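Local coordinates for conjugal transfer protein TRWB (Escherichia coli, PDB 1E9R) that probably couples the DNA-processing machinery to the secretion channel in bacterial conjugation, as a hexameric P-loop NTPase resembling ring helicases and F1-ATPase, at residues Gln39-Gly44 with Ala74-Leu79; Met47-Glu52 with Leu78-Arg83. One frame throughout, in Å; residues are numbered along the deposited sequence.

Overall arrangement
Contact 1 (39-44 with 74-79) and contact 2 (47-52 with 78-83) lie one after the other along the end of helix 66-79, their centres about 7 Å apart. Strand 41-42 pairs with strand 45-46 in a small hairpin, so the chain that meets the helix in contact 1 turns back and leads into the loop of contact 2; V40 O and M47 N, 2.9 Å apart, join the two. On the helix side, G77 O and D82 N stand 2.9 Å apart. The start of this helix, with K66 and S67, probably belongs to a P-loop (Walker A), whose backbone amides hold a sulfate; both contacts lie at its far end.

Contact 1 of 2, residues Gln39-Gly44 with Ala74-Leu79; sequences QVTVAG and AYTGLL
V40 and T76 bring the two backbones together, their CA atoms 5.0 Å apart, where the extended chain entering strand 41-42 passes the last turns of helix 66-79. The polar link is one hydrogen bond, T41 N to T76 OG1 at 3.2 Å, with an N-H...O angle of 158°. T76 places that hydroxyl between its own backbone N and carbonyl carbon (chi1 61°), where OG1 can also give its single proton to the helix, with the carbonyl oxygens of L73 and E72 sharing it. Threonine suits this site because its hydroxyl can serve the helix and still accept from the strand, while its methyl packs: T76 CG2 lies 3.5 Å from T41 OG1, the two side chains crossing at about a right angle. T41 OG1 has its polar partner in the carboxylate of E72, one turn back along the helix, and E72 also takes the amide of G44. V40 packs alongside: its CB rests 3.4 Å from T76 OG1, while CG1 makes the nonpolar touch, 3.5 Å from G77 CA. Glycine at 77 offers bare backbone to this methyl. A valine in place of T76 would keep the branched shape but would probably leave the amide of T41 without its acceptor on the helix. V40 also touches W282 of strand 281-285. Behind the helix, A74 and L78 pack on M84 of strand 83-89, A74 reaching M93 and L78 F97 of helix 92-97, so the contact joins the small 41-46 hairpin to a helix seated on the central sheet.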
loop_
_atom_site.group_PDB
_atom_site.type_symbol
_atom_site.label_atom_id
_atom_site.label_comp_id
_atom_site.label_asym_id
_atom_site.label_seq_id
_atom_site.Cartn_x
_atom_site.Cartn_y
_atom_site.Cartn_z
ATOM N N GLN B 39 -34.382 -21.009 -26.692
ATOM C CA GLN B 39 -33.378 -20.559 -25.718
ATOM C C GLN B 39 -32.214 -21.527 -25.492
ATOM O O GLN B 39 -32.313 -22.724 -25.768
ATOM C CB GLN B 39 -34.045 -20.311 -24.351
ATOM C CG GLN B 39 -35.124 -19.234 -24.302
ATOM C CD GLN B 39 -35.896 -19.249 -22.985
ATOM O OE1 GLN B 39 -36.645 -20.183 -22.710
ATOM N NE2 GLN B 39 -35.709 -18.217 -22.164
ATOM N N VAL B 40 -31.114 -20.992 -24.968
ATOM C CA VAL B 40 -29.937 -21.796 -24.642
ATOM C C VAL B 40 -30.071 -22.089 -23.145
ATOM O O VAL B 40 -30.794 -21.378 -22.442
ATOM C CB VAL B 40 -28.631 -21.017 -24.920
ATOM C CG1 VAL B 40 -28.540 -20.690 -26.413
ATOM C CG2 VAL B 40 -28.597 -19.736 -24.092
ATOM N N THR B 41 -29.402 -23.118 -22.640
ATOM C CA THR B 41 -29.545 -23.409 -21.222
ATOM C C THR B 41 -28.277 -23.308 -20.410
ATOM O O THR B 41 -27.171 -23.534 -20.913
ATOM C CB THR B 41 -30.122 -24.819 -20.972
ATOM O OG1 THR B 41 -29.201 -25.810 -21.451
ATOM C CG2 THR B 41 -31.462 -24.974 -21.666
ATOM N N VAL B 42 -28.467 -22.981 -19.135
ATOM C CA VAL B 42 -27.392 -22.856 -18.170
ATOM C C VAL B 42 -27.705 -23.883 -17.099
ATOM O O VAL B 42 -28.655 -23.719 -16.338
ATOM C CB VAL B 42 -27.374 -21.450 -17.524
ATOM C CG1 VAL B 42 -26.233 -21.360 -16.512
ATOM C CG2 VAL B 42 -27.238 -20.376 -18.604
ATOM N N ALA B 43 -26.923 -24.953 -17.054
ATOM C CA ALA B 43 -27.143 -26.010 -16.064
ATOM C C ALA B 43 -28.582 -26.533 -16.117
ATOM O O ALA B 43 -29.168 -26.875 -15.089
ATOM C CB ALA B 43 -26.834 -25.488 -14.664
ATOM N N GLY B 44 -29.150 -26.588 -17.317
ATOM C CA GLY B 44 -30.504 -27.078 -17.467
ATOM C C GLY B 44 -31.554 -25.996 -17.333
ATOM O O GLY B 44 -32.744 -26.246 -17.549
ATOM N N ALA B 74 -22.822 -23.887 -25.193
ATOM C CA ALA B 74 -22.405 -23.817 -26.595
ATOM C C ALA B 74 -23.261 -24.747 -27.456
ATOM O O ALA B 74 -23.720 -24.371 -28.543
ATOM C CB ALA B 74 -20.931 -24.195 -26.715
ATOM N N TYR B 75 -23.459 -25.964 -26.957
ATOM C CA TYR B 75 -24.263 -26.965 -27.636
ATOM C C TYR B 75 -25.680 -26.462 -27.912
ATOM O O TYR B 75 -26.132 -26.436 -29.055
ATOM C CB TYR B 75 -24.325 -28.227 -26.785
ATOM C CG TYR B 75 -25.284 -29.266 -27.309
ATOM C CD1 TYR B 75 -25.217 -29.703 -28.637
ATOM C CD2 TYR B 75 -26.245 -29.834 -26.474
ATOM C CE1 TYR B 75 -26.085 -30.679 -29.118
ATOM C CE2 TYR B 75 -27.118 -30.814 -26.942
ATOM C CZ TYR B 75 -27.036 -31.231 -28.263
ATOM O OH TYR B 75 -27.905 -32.200 -28.723
ATOM N N THR B 76 -26.383 -26.062 -26.860
ATOM C CA THR B 76 -27.742 -25.571 -27.011
ATOM C C THR B 76 -27.811 -24.350 -27.934
ATOM O O THR B 76 -28.836 -24.091 -28.567
ATOM C CB THR B 76 -28.357 -25.236 -25.629
ATOM O OG1 THR B 76 -27.594 -24.215 -24.979
ATOM C CG2 THR B 76 -28.358 -26.461 -24.760
ATOM N N GLY B 77 -26.711 -23.606 -28.009
ATOM C CA GLY B 77 -26.664 -22.436 -28.863
ATOM C C GLY B 77 -26.495 -22.867 -30.304
ATOM O O GLY B 77 -26.972 -22.207 -31.224
ATOM N N LEU B 78 -25.801 -23.982 -30.503
ATOM C CA LEU B 78 -25.586 -24.514 -31.844
ATOM C C LEU B 78 -26.883 -25.126 -32.343
ATOM O O LEU B 78 -27.192 -25.062 -33.527
ATOM C CB LEU B 78 -24.498 -25.577 -31.827
ATOM C CG LEU B 78 -23.090 -25.053 -31.582
ATOM C CD1 LEU B 78 -22.179 -26.208 -31.206
ATOM C CD2 LEU B 78 -22.602 -24.324 -32.827
ATOM N N LEU B 79 -27.638 -25.729 -31.434
ATOM C CA LEU B 79 -28.913 -26.315 -31.812
ATOM C C LEU B 79 -29.834 -25.218 -32.328
ATOM O O LEU B 79 -30.683 -25.460 -33.173
ATOM C CB LEU B 79 -29.570 -26.994 -30.615
ATOM C CG LEU B 79 -28.864 -28.230 -30.079
ATOM C CD1 LEU B 79 -29.684 -28.785 -28.951
ATOM C CD2 LEU B 79 -28.690 -29.273 -31.172
#

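Contact 2 of 2, residues Met47-Glu52 with Leu78-Arg83; sequences MPRDAE and LLRGDR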
loop_
_atom_site.group_PDB
_atom_site.type_symbol
_atom_site.label_atom_id
_atom_site.label_comp_id
_atom_site.label_asym_id
_atom_site.label_seq_id
_atom_site.Cartn_x
_atom_site.Cartn_y
_atom_site.Cartn_z
ATOM N N MET B 47 -31.954 -19.758 -20.360
ATOM C CA MET B 47 -31.440 -18.427 -20.156
ATOM C C MET B 47 -32.345 -17.355 -20.750
ATOM O O MET B 47 -32.722 -17.422 -21.917
ATOM C CB MET B 47 -30.035 -18.351 -20.755
ATOM C CG MET B 47 -29.433 -16.964 -20.799
ATOM S SD MET B 47 -27.653 -17.046 -21.043
ATOM C CE MET B 47 -27.153 -15.553 -20.171
ATOM N N PRO B 48 -32.730 -16.363 -19.935
ATOM C CA PRO B 48 -33.587 -15.289 -20.430
ATOM C C PRO B 48 -32.914 -14.704 -21.652
ATOM O O PRO B 48 -31.739 -14.347 -21.611
ATOM C CB PRO B 48 -33.608 -14.309 -19.272
ATOM C CG PRO B 48 -33.537 -15.212 -18.093
ATOM C CD PRO B 48 -32.497 -16.226 -18.489
ATOM N N ARG B 49 -33.655 -14.627 -22.745
ATOM C CA ARG B 49 -33.130 -14.091 -23.992
ATOM C C ARG B 49 -32.466 -12.731 -23.828
ATOM O O ARG B 49 -31.416 -12.479 -24.411
ATOM C CB ARG B 49 -34.257 -13.979 -25.019
ATOM C CG ARG B 49 -34.539 -15.241 -25.801
ATOM C CD ARG B 49 -33.733 -15.227 -27.064
ATOM N NE ARG B 49 -34.276 -16.162 -28.031
ATOM C CZ ARG B 49 -33.942 -16.168 -29.314
ATOM N NH1 ARG B 49 -33.070 -15.274 -29.763
ATOM N NH2 ARG B 49 -34.475 -17.066 -30.139
ATOM N N ASP B 50 -33.087 -11.858 -23.041
ATOM C CA ASP B 50 -32.571 -10.511 -22.822
ATOM C C ASP B 50 -31.286 -10.510 -21.995
ATOM O O ASP B 50 -30.595 -9.493 -21.902
ATOM C CB ASP B 50 -33.637 -9.642 -22.133
ATOM C CG ASP B 50 -34.012 -10.152 -20.736
ATOM O OD1 ASP B 50 -33.134 -10.196 -19.842
ATOM O OD2 ASP B 50 -35.192 -10.513 -20.520
ATOM N N ALA B 51 -30.971 -11.656 -21.400
ATOM C CA ALA B 51 -29.782 -11.789 -20.583
ATOM C C ALA B 51 -28.580 -12.181 -21.435
ATOM O O ALA B 51 -27.437 -11.863 -21.101
ATOM C CB ALA B 51 -30.020 -12.824 -19.509
ATOM N N GLU B 52 -28.842 -12.862 -22.545
ATOM C CA GLU B 52 -27.779 -13.313 -23.432
ATOM C C GLU B 52 -26.712 -12.279 -23.789
ATOM O O GLU B 52 -25.522 -12.529 -23.610
ATOM C CB GLU B 52 -28.384 -13.877 -24.711
ATOM C CG GLU B 52 -29.021 -15.218 -24.528
ATOM C CD GLU B 52 -29.684 -15.685 -25.786
ATOM O OE1 GLU B 52 -29.277 -15.227 -26.872
ATOM O OE2 GLU B 52 -30.607 -16.512 -25.687
ATOM N N LEU B 78 -25.801 -23.982 -30.503
ATOM C CA LEU B 78 -25.586 -24.514 -31.844
ATOM C C LEU B 78 -26.883 -25.126 -32.343
ATOM O O LEU B 78 -27.192 -25.062 -33.527
ATOM C CB LEU B 78 -24.498 -25.577 -31.827
ATOM C CG LEU B 78 -23.090 -25.053 -31.582
ATOM C CD1 LEU B 78 -22.179 -26.208 -31.206
ATOM C CD2 LEU B 78 -22.602 -24.324 -32.827
ATOM N N LEU B 79 -27.638 -25.729 -31.434
ATOM C CA LEU B 79 -28.913 -26.315 -31.812
ATOM C C LEU B 79 -29.834 -25.218 -32.328
ATOM O O LEU B 79 -30.683 -25.460 -33.173
ATOM C CB LEU B 79 -29.570 -26.994 -30.615
ATOM C CG LEU B 79 -28.864 -28.230 -30.079
ATOM C CD1 LEU B 79 -29.684 -28.785 -28.951
ATOM C CD2 LEU B 79 -28.690 -29.273 -31.172
ATOM N N ARG B 80 -29.661 -24.010 -31.805
ATOM C CA ARG B 80 -30.476 -22.873 -32.208
ATOM C C ARG B 80 -29.905 -22.219 -33.472
ATOM O O ARG B 80 -30.504 -21.308 -34.043
ATOM C CB ARG B 80 -30.551 -21.865 -31.055
ATOM C CG ARG B 80 -31.588 -20.777 -31.246
ATOM C CD ARG B 80 -31.717 -19.904 -30.007
ATOM N NE ARG B 80 -30.525 -19.097 -29.775
ATOM C CZ ARG B 80 -30.376 -18.263 -28.753
ATOM N NH1 ARG B 80 -31.348 -18.129 -27.868
ATOM N NH2 ARG B 80 -29.260 -17.564 -28.617
ATOM N N GLY B 81 -28.739 -22.694 -33.899
ATOM C CA GLY B 81 -28.104 -22.177 -35.101
ATOM C C GLY B 81 -27.296 -20.906 -34.932
ATOM O O GLY B 81 -27.054 -20.190 -35.899
ATOM N N ASP B 82 -26.867 -20.621 -33.708
ATOM C CA ASP B 82 -26.091 -19.415 -33.432
ATOM C C ASP B 82 -24.633 -19.562 -33.863
ATOM O O ASP B 82 -24.081 -20.663 -33.844
ATOM C CB ASP B 82 -26.134 -19.113 -31.928
ATOM C CG ASP B 82 -27.482 -18.594 -31.471
ATOM O OD1 ASP B 82 -28.521 -19.092 -31.948
ATOM O OD2 ASP B 82 -27.504 -17.685 -30.620
ATOM N N ARG B 83 -24.018 -18.453 -34.269
ATOM C CA ARG B 83 -22.604 -18.472 -34.640
ATOM C C ARG B 83 -21.801 -18.191 -33.368
ATOM O O ARG B 83 -22.254 -17.449 -32.492
ATOM C CB ARG B 83 -22.274 -17.391 -35.674
ATOM C CG ARG B 83 -22.739 -17.677 -37.085
ATOM C CD ARG B 83 -22.180 -16.639 -38.054
ATOM N NE ARG B 83 -20.779 -16.877 -38.401
ATOM C CZ ARG B 83 -19.996 -15.969 -38.978
ATOM N NH1 ARG B 83 -20.476 -14.763 -39.259
ATOM N NH2 ARG B 83 -18.741 -16.266 -39.299
#
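R80 and E52 approach from opposite directions and meet end-on, guanidinium to carboxylate. R80 NH1 bonds to E52 OE2 at 2.8 Å, close to the guanidinium plane and on the syn side of the carboxylate; R80 NH2 reaches E52 OE1 at 2.9 Å, from above the carboxylate plane. The two groups are thus twisted, their planes 39° apart. D82 takes the adjoining edge of R80 side-on: NE bonds to OD1 at 3.0 Å and NH2 to OD2 at 2.7 Å, both nearly straight. The bend at chi3 of R80 turns the guanidinium so that one edge serves each acid. Over one face lies R49, whose chain bends at chi2 (-92°) to bring its own guanidinium flat against that of R80, with centres 4.2 Å apart and planes at 29°; R80 NH1 sits 3.5 Å above the middle of the R49 group. G81 follows the helix in a Schellman motif, and its positive phi favours glycine at the turn that brings D82 round to R80.

Arginine fits position 80 because its planar head can grip two carboxylates and still hand a further bond to K38 O through NH1. Beyond the pair, E52 OE1 forms a salt bridge with R310 and D82 OD2 accepts from the indole of W282. Four bonds to two acids hold the R80 head against rotation, and these negative charges probably offset the cost of stacking one arginine on another, while R80 and R310 are likely to stabilise the buried E52 in its ionised form.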